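Local coordinates for protein uncharacterized HTH-type transcriptional regulator HI_0893 (Haemophilus influenzae, PDB 3QKX) that probably binds DNA through a TetR-type helix-turn-helix domain and regulates transcription, and is assembled here as a two-chain dimer, at the interface of chains A and B. Numbering follows the deposited sequence. Chains: chain A/B, Uncharacterized HTH-type transcriptional regulator HI_0893.

Contact 1: the interface of chains A and B. Residues chain A 25, 27-28; chain B 27-28.
A:Gly25 has an extended backbone and A:Asn27 a helical one in a loop, and they face B:Asn27 and B:Gln28 on the short 3-10 turn 26-28 of chain B. The patch is a small contact between the two DNA-binding domains in the deposited dimer, which may or may not persist in solution. In each chain it lies between helix 6-23 and helix 31-38, just ahead of the predicted helix-turn-helix motif. About 130 Å² of surface is hidden in all, 51 Å² of it on B:Gln28.

The main pair is A:Asn27 with B:Gln28. Their side chains come from opposite directions, and the two amide planes are turned 43° apart. The carbonyl oxygen OD1 of A:Asn27 lies over the face of the B:Gln28 amide, toward its nitrogen end. It is 2.9 Å from NE2 of B:Gln28, but the N-H of that amide points away, so this is no hydrogen bond as modelled. The same OD1 of A:Asn27 is 3.2 Å from CD of B:Gln28, as expected for an approach from above the amide plane. Behind it, CG of A:Asn27 is 3.6 Å from CD of B:Gln28. No hydrogen bond is seen across this patch, so the polar side chains meet here by packing.

Torsions explain this meeting. In A:Asn27 the amide carbon CG is swung roughly opposite the backbone N (chi1 153°), which carries OD1 toward chain B. The B:Gln28 chain bends at its second torsion (chi2 55°), and its amide folds back toward A:Asn27.

The local match between chains is imperfect. B:Asn27 keeps CG opposite its carbonyl carbon, unlike A:Asn27, and sends its amide nitrogen to A:Gly25 instead. The side chain of A:Gln28 is incompletely modelled and lies at the margin. Without a side chain, A:Gly25 presents its alpha carbon directly: CA of A:Gly25 is 3.4 Å from ND2 of B:Asn27.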
# COMPACT_ATOMS: atom_id res chain seq x y z
N GLY A 25 -13.64 12.89 1.99
CA GLY A 25 -13.31 11.85 0.97
C GLY A 25 -13.15 12.40 -0.45
O GLY A 25 -13.66 13.47 -0.76
N ASN A 27 -14.68 11.10 -2.96
CA ASN A 27 -16.11 11.06 -3.38
C ASN A 27 -16.83 12.36 -3.12
O ASN A 27 -17.67 12.79 -3.91
CB ASN A 27 -16.89 9.94 -2.66
CG ASN A 27 -18.39 10.24 -2.53
OD1 ASN A 27 -18.87 10.65 -1.46
ND2 ASN A 27 -19.12 10.11 -3.63
N GLN A 28 -16.51 12.99 -1.98
CA GLN A 28 -17.17 14.23 -1.54
C GLN A 28 -16.65 15.50 -2.24
O GLN A 28 -17.17 16.61 -2.01
CB GLN A 28 -17.08 14.38 -0.01
CG GLN A 28 -18.04 13.46 0.77
CD GLN A 28 -19.46 14.01 0.82
N ASN B 27 -16.41 5.93 3.60
CA ASN B 27 -17.18 7.11 4.05
C ASN B 27 -18.66 7.07 3.66
O ASN B 27 -19.47 7.72 4.29
CB ASN B 27 -16.58 8.43 3.49
CG ASN B 27 -15.13 8.65 3.92
OD1 ASN B 27 -14.69 8.15 4.96
ND2 ASN B 27 -14.36 9.38 3.07
N GLN B 28 -19.00 6.32 2.61
CA GLN B 28 -20.37 6.30 2.06
C GLN B 28 -21.24 5.16 2.64
O GLN B 28 -22.42 5.01 2.25
CB GLN B 28 -20.32 6.18 0.52
CG GLN B 28 -19.88 7.46 -0.20
CD GLN B 28 -18.55 7.98 0.29
OE1 GLN B 28 -17.48 7.36 0.05
NE2 GLN B 28 -18.59 9.12 0.99

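Contact 2: the interface of chains A and B. Residues chain A 150, 154, 158-159, 162; chain B 150, 154, 158.
This helix-to-helix homodimer interface joins the C-terminal domains of chains A and B, with A:Asn158 and B:Asn158 meeting near the two-fold axis and linking the chains. The two side chains come from opposite directions, their amide planes 33° apart. ND2 of A:Asn158 donates a hydrogen bond of 2.9 Å to OD1 of B:Asn158. The acceptor lies nearly in the donor's amide plane, while the donor is tilted from the carbonyl plane. The other amide end is also used: ND2 of B:Asn158 donates to the backbone O of A:Leu150 at 3.3 Å, in the carbonyl plane.

The twin of that last bond runs through water. Water 1 is 2.8 Å from ND2 of A:Asn158 and 2.7 Å from the backbone O of B:Leu150. It also bonds ND2 of B:Asn158.

Aliphatic groups flank the amides. B:Lys154, bent at chi2 (59°), passes its methylenes across A:Asn158 at a slant, with CE 3.6 Å from CG of A:Asn158. A:Lys154 crosses B:Asn158 in the same slanting way, but mainly with its CG. CD1 of B:Leu150 is 3.6 Å from CB of A:Asn158 and also packs on the backbone of A:Leu159. NZ of B:Lys154 is 4.6 Å from OD2 of A:Asp162, and any attraction is at most long-range. The site joins the paired asparagines directly and through water, and so is likely to contribute to holding the C-terminal domains together in the dimer.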
# COMPACT_ATOMS: atom_id res chain seq x y z
N LEU A 150 9.01 -3.46 -5.99
CA LEU A 150 8.13 -3.96 -4.94
C LEU A 150 8.88 -4.78 -3.88
O LEU A 150 8.37 -4.94 -2.77
CB LEU A 150 6.95 -4.75 -5.54
CG LEU A 150 5.95 -3.90 -6.36
CD1 LEU A 150 4.94 -4.81 -7.12
CD2 LEU A 150 5.17 -2.78 -5.55
N LYS A 154 9.87 0.02 -2.48
CA LYS A 154 8.54 -0.06 -1.91
C LYS A 154 8.55 0.03 -0.40
O LYS A 154 7.62 0.57 0.14
CB LYS A 154 7.84 -1.34 -2.34
CG LYS A 154 6.40 -1.50 -1.91
CD LYS A 154 5.52 -0.36 -2.35
CE LYS A 154 4.04 -0.68 -2.14
NZ LYS A 154 3.15 0.46 -2.48
N ASN A 158 5.98 1.84 2.35
CA ASN A 158 5.26 1.05 3.33
C ASN A 158 5.62 1.48 4.78
O ASN A 158 4.75 1.48 5.68
CB ASN A 158 5.52 -0.47 3.12
CG ASN A 158 4.67 -1.08 1.97
OD1 ASN A 158 3.67 -0.52 1.58
ND2 ASN A 158 5.09 -2.24 1.46
N LEU A 159 6.88 1.85 4.99
CA LEU A 159 7.34 2.27 6.31
C LEU A 159 6.71 3.60 6.73
O LEU A 159 6.20 3.71 7.84
CB LEU A 159 8.86 2.36 6.35
CG LEU A 159 9.49 2.39 7.74
CD1 LEU A 159 9.16 1.11 8.55
CD2 LEU A 159 10.95 2.56 7.61
N ASP A 162 2.82 2.91 7.39
CA ASP A 162 2.59 2.16 8.64
C ASP A 162 3.33 2.69 9.90
O ASP A 162 3.12 2.19 10.99
CB ASP A 162 2.94 0.68 8.41
CG ASP A 162 2.28 0.09 7.12
OD1 ASP A 162 1.17 0.59 6.74
OD2 ASP A 162 2.90 -0.80 6.48
N LEU B 150 7.43 -6.13 7.21
CA LEU B 150 7.43 -5.18 6.11
C LEU B 150 8.51 -5.47 5.06
O LEU B 150 8.33 -5.15 3.87
CB LEU B 150 7.62 -3.76 6.68
CG LEU B 150 7.83 -2.60 5.70
CD1 LEU B 150 7.15 -1.33 6.20
CD2 LEU B 150 9.30 -2.36 5.50
N LYS B 154 5.28 -8.87 3.71
CA LYS B 154 4.57 -7.76 3.06
C LYS B 154 4.75 -7.79 1.55
O LYS B 154 3.89 -7.29 0.82
CB LYS B 154 5.06 -6.43 3.62
CG LYS B 154 4.45 -5.14 3.02
CD LYS B 154 2.94 -5.08 3.14
CE LYS B 154 2.42 -3.63 3.08
NZ LYS B 154 0.98 -3.56 3.39
N ASN B 158 2.36 -6.72 -1.48
CA ASN B 158 2.82 -5.74 -2.44
C ASN B 158 2.61 -6.24 -3.86
O ASN B 158 2.15 -5.49 -4.72
CB ASN B 158 4.32 -5.39 -2.27
CG ASN B 158 4.64 -4.63 -0.97
OD1 ASN B 158 3.74 -4.08 -0.32
ND2 ASN B 158 5.94 -4.57 -0.60
O HOH W 1 7.50 -3.67 1.82

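The C-alpha centres of contact 1 and contact 2 are about 26 Å apart, and the two contacts share no residues. Contact 1 lies between helix 6-23 and helix 31-38, in the DNA-binding domain. Contact 2 uses helix 145-151 and the helix that starts at 154 (154-165 in chain A, 154-159 in chain B), in the C-terminal domain. Both join the same two chains, so the dimer touches at both domains. The polar bonds lie in contact 2. Dimerisation through the C-terminal domain is usual in TetR proteins. Contact 1 may influence how the DNA-binding domains are spaced, but the structure alone does not show this.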